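Local coordinates for BILBO1_N domain-containing protein (Trypanosoma brucei equiperdum, PDB 7A1I) that belongs to the BILBO1 family of trypanosomes and probably binds partner proteins through its ubiquitin-like N-terminal domain, the part of the protein present here, at residues Val63-Asp66 and Trp71-Leu74; Pro30-Leu35 and Thr78-Asn83. One frame throughout, in Å; residues are numbered along the deposited sequence.

Contact 1 (Val63-Asp66 and Trp71-Leu74). With NA (sodium ion), chain F.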
loop_
_atom_site.group_PDB
_atom_site.type_symbol
_atom_site.label_atom_id
_atom_site.label_comp_id
_atom_site.label_asym_id
_atom_site.label_seq_id
_atom_site.Cartn_x
_atom_site.Cartn_y
_atom_site.Cartn_z
ATOM N N VAL A 63 -7.921 3.339 -2.177
ATOM C CA VAL A 63 -8.170 2.994 -0.785
ATOM C C VAL A 63 -9.520 2.301 -0.708
ATOM O O VAL A 63 -10.472 2.689 -1.397
ATOM C CB VAL A 63 -8.095 4.218 0.155
ATOM C CG1 VAL A 63 -9.093 5.333 -0.262
ATOM C CG2 VAL A 63 -8.323 3.801 1.609
ATOM N N PHE A 64 -9.594 1.242 0.094
ATOM C CA PHE A 64 -10.825 0.469 0.173
ATOM C C PHE A 64 -11.832 1.167 1.081
ATOM O O PHE A 64 -11.513 1.526 2.216
ATOM C CB PHE A 64 -10.561 -0.952 0.667
ATOM C CG PHE A 64 -11.770 -1.848 0.579
ATOM C CD1 PHE A 64 -12.427 -2.274 1.722
ATOM C CD2 PHE A 64 -12.248 -2.254 -0.659
ATOM C CE1 PHE A 64 -13.540 -3.104 1.632
ATOM C CE2 PHE A 64 -13.365 -3.071 -0.761
ATOM C CZ PHE A 64 -14.008 -3.501 0.386
ATOM N N ASN A 65 -13.055 1.320 0.586
ATOM C CA ASN A 65 -14.138 1.986 1.295
ATOM C C ASN A 65 -15.025 0.897 1.883
ATOM O O ASN A 65 -15.603 0.094 1.145
ATOM C CB ASN A 65 -14.921 2.895 0.342
ATOM C CG ASN A 65 -15.862 3.861 1.064
ATOM O OD1 ASN A 65 -16.185 3.686 2.236
ATOM N ND2 ASN A 65 -16.285 4.900 0.359
ATOM N N ASP A 66 -15.127 0.882 3.210
ATOM C CA ASP A 66 -15.923 -0.130 3.891
ATOM C C ASP A 66 -17.417 0.046 3.626
ATOM O O ASP A 66 -18.142 -0.945 3.476
ATOM C CB ASP A 66 -15.652 -0.058 5.395
ATOM C CG ASP A 66 -14.179 -0.232 5.747
ATOM O OD1 ASP A 66 -13.436 -0.880 4.973
ATOM O OD2 ASP A 66 -13.758 0.310 6.797
ATOM N N TRP A 71 -13.210 0.193 -4.211
ATOM C CA TRP A 71 -11.914 0.855 -4.168
ATOM C C TRP A 71 -12.070 2.265 -4.724
ATOM O O TRP A 71 -12.504 2.438 -5.867
ATOM C CB TRP A 71 -10.864 0.079 -4.954
ATOM C CG TRP A 71 -10.510 -1.255 -4.364
ATOM C CD1 TRP A 71 -11.084 -2.471 -4.656
ATOM C CD2 TRP A 71 -9.513 -1.509 -3.369
ATOM N NE1 TRP A 71 -10.486 -3.459 -3.918
ATOM C CE2 TRP A 71 -9.521 -2.901 -3.119
ATOM C CE3 TRP A 71 -8.605 -0.697 -2.675
ATOM C CZ2 TRP A 71 -8.662 -3.501 -2.193
ATOM C CZ3 TRP A 71 -7.754 -1.289 -1.752
ATOM C CH2 TRP A 71 -7.781 -2.688 -1.524
ATOM N N ASP A 72 -11.767 3.267 -3.900
ATOM C CA ASP A 72 -11.856 4.671 -4.289
ATOM C C ASP A 72 -10.472 5.224 -4.622
ATOM O O ASP A 72 -9.468 4.814 -4.041
ATOM C CB ASP A 72 -12.478 5.502 -3.165
ATOM C CG ASP A 72 -13.886 5.040 -2.800
ATOM O OD1 ASP A 72 -14.554 4.396 -3.647
ATOM O OD2 ASP A 72 -14.334 5.346 -1.671
ATOM N N ARG A 73 -10.421 6.178 -5.545
ATOM C CA ARG A 73 -9.160 6.869 -5.798
ATOM C C ARG A 73 -8.684 7.573 -4.527
ATOM O O ARG A 73 -9.475 8.211 -3.827
ATOM C CB ARG A 73 -9.322 7.885 -6.930
ATOM C CG ARG A 73 -8.086 7.981 -7.806
ATOM C CD ARG A 73 -8.217 9.055 -8.866
ATOM N NE ARG A 73 -9.474 8.981 -9.609
ATOM C CZ ARG A 73 -9.637 8.294 -10.735
ATOM N NH1 ARG A 73 -8.620 7.610 -11.249
ATOM N NH2 ARG A 73 -10.817 8.294 -11.346
ATOM N N LEU A 74 -7.387 7.444 -4.216
ATOM C CA LEU A 74 -6.818 8.041 -3.001
ATOM C C LEU A 74 -6.266 9.420 -3.346
ATOM O O LEU A 74 -5.222 9.531 -4.000
ATOM C CB LEU A 74 -5.726 7.151 -2.403
ATOM C CG LEU A 74 -5.107 7.698 -1.101
ATOM C CD1 LEU A 74 -6.171 7.986 -0.037
ATOM C CD2 LEU A 74 -4.039 6.743 -0.554
HETATM NA NA NA F . -11.735 3.415 4.433
#
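Phe64 lies against one face of the Trp71 indole in an edge-to-face pair, with the phenyl edge turned toward the indole and the ring planes at 61°. Its CD2 stands 3.7 Å above the indole plane over its centre. On the same face, Phe64 CB sits 3.8 Å from the centroid of the Trp71 six-membered ring, close to the ring normal, and makes a CH-pi contact. The two residues form a non-hydrogen-bonded pair of the antiparallel hairpin built by strands 60-65 and 70-73, at one margin of the domain's ubiquitin-like sheet. With CG opposite the backbone N (chi1 -172°), the Phe64 ring swings so that CD2 comes over the indole, and the two side chains cross at about a right angle. Trp71 also packs on Tyr87 and Ile100, and apolar packing from the chain of another protein reaches both Phe64 and Trp71, consistent with a place for partner contact.

The neighbouring pair, Val63 with Asp72, is hydrogen-bonded: Val63 N donates to Asp72 O at 2.8 Å and Asp72 N donates to Val63 O at 2.9 Å. On the sheet face away from the aromatic pair, Val63 CG1 meets Leu74 CD1 at 4.0 Å, a buried apolar touch. Phe64 O, directed away from strand 70-73, binds a sodium ion at 2.9 Å.

Near the turn a side-chain hydrogen bond also links the two strands. The Asn65 amide and the Asp72 carboxylate stand nearly perpendicular, and each has a second partner close by: Asn65 OD1 bonds to Val67 N in the turn, and Asp72 OD1 to Thr70 OG1 at the start of strand 70-73. Asn65 ND2 donates to the syn lone pair of Asp72 OD2 at 2.9 Å, somewhat bent, with an angle of 140° at the hydrogen.

Contact 2 (Pro30-Leu35 and Thr78-Asn83)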
loop_
_atom_site.group_PDB
_atom_site.type_symbol
_atom_site.label_atom_id
_atom_site.label_comp_id
_atom_site.label_asym_id
_atom_site.label_seq_id
_atom_site.Cartn_x
_atom_site.Cartn_y
_atom_site.Cartn_z
ATOM N N PRO A 30 -1.368 10.087 9.186
ATOM C CA PRO A 30 -0.522 10.516 8.075
ATOM C C PRO A 30 -1.303 11.357 7.076
ATOM O O PRO A 30 -2.533 11.328 7.010
ATOM C CB PRO A 30 -0.077 9.190 7.443
ATOM C CG PRO A 30 -1.219 8.271 7.709
ATOM C CD PRO A 30 -1.942 8.752 8.950
ATOM N N SER A 31 -0.548 12.095 6.281
ATOM C CA SER A 31 -1.072 12.723 5.084
ATOM C C SER A 31 -0.788 11.777 3.929
ATOM O O SER A 31 0.065 10.881 4.019
ATOM C CB SER A 31 -0.421 14.085 4.833
ATOM O OG SER A 31 0.898 13.883 4.332
ATOM N N VAL A 32 -1.549 11.934 2.849
ATOM C CA VAL A 32 -1.401 10.979 1.759
ATOM C C VAL A 32 0.018 11.010 1.213
ATOM O O VAL A 32 0.636 9.960 0.985
ATOM C CB VAL A 32 -2.426 11.256 0.649
ATOM C CG1 VAL A 32 -2.188 10.279 -0.479
ATOM C CG2 VAL A 32 -3.843 11.127 1.189
ATOM N N SER A 33 0.574 12.205 1.018
ATOM C CA SER A 33 1.902 12.279 0.423
ATOM C C SER A 33 2.950 11.617 1.312
ATOM O O SER A 33 3.842 10.914 0.813
ATOM C CB SER A 33 2.276 13.723 0.145
ATOM O OG SER A 33 2.573 14.376 1.361
ATOM N N ARG A 34 2.839 11.808 2.630
ATOM C CA ARG A 34 3.752 11.147 3.556
ATOM C C ARG A 34 3.611 9.633 3.487
ATOM O O ARG A 34 4.613 8.906 3.466
ATOM C CB ARG A 34 3.490 11.630 4.981
ATOM C CG ARG A 34 4.625 11.289 5.948
ATOM C CD ARG A 34 5.834 12.199 5.726
ATOM N NE ARG A 34 5.525 13.588 6.062
ATOM C CZ ARG A 34 6.325 14.621 5.818
ATOM N NH1 ARG A 34 7.498 14.433 5.227
ATOM N NH2 ARG A 34 5.946 15.847 6.158
ATOM N N LEU A 35 2.373 9.141 3.487
ATOM C CA LEU A 35 2.131 7.708 3.370
ATOM C C LEU A 35 2.726 7.144 2.083
ATOM O O LEU A 35 3.276 6.027 2.070
ATOM C CB LEU A 35 0.626 7.444 3.438
ATOM C CG LEU A 35 0.242 5.990 3.168
ATOM C CD1 LEU A 35 0.680 5.103 4.347
ATOM C CD2 LEU A 35 -1.250 5.923 2.941
ATOM N N THR A 78 -8.338 13.021 4.305
ATOM C CA THR A 78 -9.534 12.598 5.030
ATOM C C THR A 78 -9.964 11.181 4.677
ATOM O O THR A 78 -10.748 10.583 5.420
ATOM C CB THR A 78 -10.716 13.553 4.766
ATOM O OG1 THR A 78 -10.883 13.737 3.354
ATOM C CG2 THR A 78 -10.490 14.896 5.432
ATOM N N GLN A 79 -9.443 10.608 3.595
ATOM C CA GLN A 79 -9.747 9.221 3.271
ATOM C C GLN A 79 -8.955 8.228 4.113
ATOM O O GLN A 79 -9.248 7.024 4.067
ATOM C CB GLN A 79 -9.475 8.958 1.790
ATOM C CG GLN A 79 -10.428 9.648 0.829
ATOM C CD GLN A 79 -9.991 9.437 -0.607
ATOM O OE1 GLN A 79 -9.117 10.154 -1.116
ATOM N NE2 GLN A 79 -10.575 8.425 -1.269
ATOM N N LEU A 80 -7.939 8.679 4.847
ATOM C CA LEU A 80 -7.076 7.759 5.583
ATOM C C LEU A 80 -7.618 7.621 7.000
ATOM O O LEU A 80 -7.196 8.316 7.928
ATOM C CB LEU A 80 -5.629 8.235 5.551
ATOM C CG LEU A 80 -5.072 8.148 4.125
ATOM C CD1 LEU A 80 -3.606 8.576 4.044
ATOM C CD2 LEU A 80 -5.254 6.735 3.556
ATOM N N LEU A 81 -8.565 6.698 7.159
ATOM C CA LEU A 81 -9.141 6.347 8.449
ATOM C C LEU A 81 -8.361 5.193 9.078
ATOM O O LEU A 81 -7.524 4.551 8.443
ATOM C CB LEU A 81 -10.610 5.949 8.287
ATOM C CG LEU A 81 -11.500 6.842 7.415
ATOM C CD1 LEU A 81 -12.928 6.299 7.349
ATOM C CD2 LEU A 81 -11.476 8.285 7.888
ATOM N N HIS A 82 -8.665 4.912 10.339
ATOM C CA HIS A 82 -8.023 3.796 11.013
ATOM C C HIS A 82 -8.335 2.486 10.301
ATOM O O HIS A 82 -9.426 2.295 9.758
ATOM C CB HIS A 82 -8.452 3.730 12.480
ATOM C CG HIS A 82 -7.758 2.655 13.259
ATOM N ND1 HIS A 82 -6.419 2.365 13.097
ATOM C CD2 HIS A 82 -8.208 1.822 14.228
ATOM C CE1 HIS A 82 -6.079 1.385 13.916
ATOM N NE2 HIS A 82 -7.145 1.041 14.616
ATOM N N ASN A 83 -7.334 1.609 10.246
ATOM C CA ASN A 83 -7.443 0.289 9.630
ATOM C C ASN A 83 -7.742 0.370 8.142
ATOM O O ASN A 83 -8.241 -0.602 7.559
ATOM C CB ASN A 83 -8.498 -0.579 10.327
ATOM C CG ASN A 83 -8.019 -1.131 11.655
ATOM O OD1 ASN A 83 -6.814 -1.266 11.885
ATOM N ND2 ASN A 83 -8.960 -1.460 12.537
#
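Leu80 reaches the start of helix 32-50 in an extended form: CG lies anti to the carbonyl carbon (chi1 -67°) and CD1 continues anti to CA (chi2 -178°), which carries this methyl far out from the loop. From the helix Leu35 comes to meet it, its CG anti to the backbone N (chi1 173°) and CD2 its extended methyl, and the two side chains approach at a slant. The tips close at 3.7 Å between Leu35 CD2 and Leu80 CD1, with Leu80 CD2 slightly farther from the same Leu35 methyl.

CD1 of Leu80 is the common point of the contact. Val32, one helical turn before Leu35, crosses Leu80 at about a right angle and places its CG2 3.8 Å from Leu80 CD1. Pro30, in the loop leading into the helix, brings its ring carbon CG to 4.4 Å from Leu80 CD1, a looser touch. No hydrogen bond joins the two segments; the side-chain contacts are apolar.

In this ubiquitin-like beta-grasp domain the helix packs across the sheet, and the contact lies where its first turn meets the loop between strands 70-73 and 84-89. Val86 of the sheet touches both Leu35 and Leu80, while Ile8 touches Pro30 and Leu35; the cluster is thus continuous with the hydrophobic core.

Polar bonds shape the start of the helix. Ser31 is the N-cap, its OG accepting a weak bond from Arg34 N at 3.3 Å, and Ser31 O receives Leu35 N at 2.9 Å in the first helical turn. Val32 N is bonded to Thr77 OG1, tying the helix start to the loop just before residues 78-83. In that loop Leu80 is the centre of an inverse gamma turn, directly after the 3-10 segment that ends with Gln79.

Contact 1 is nested inside the long loop that contact 2 closes, and their centres lie about 12 Å apart. The junction runs through Leu74, Gln79 and Leu80. Gln79 NE2 lies 2.8 Å from Arg73 O, a probable hydrogen bond, and 3.6 Å from Val63 CG1, while Gln79 OE1 bonds to the backbone N of Glu75 and Arg76. An apolar path continues where Leu74 CD1 packs on Leu80 CD2 at 3.9 Å, joining the hairpin to the cluster at the start of helix 32-50. The sodium ion bound by Phe64 O lies near this junction, about 7 Å from the nearest side-chain atom of Leu80.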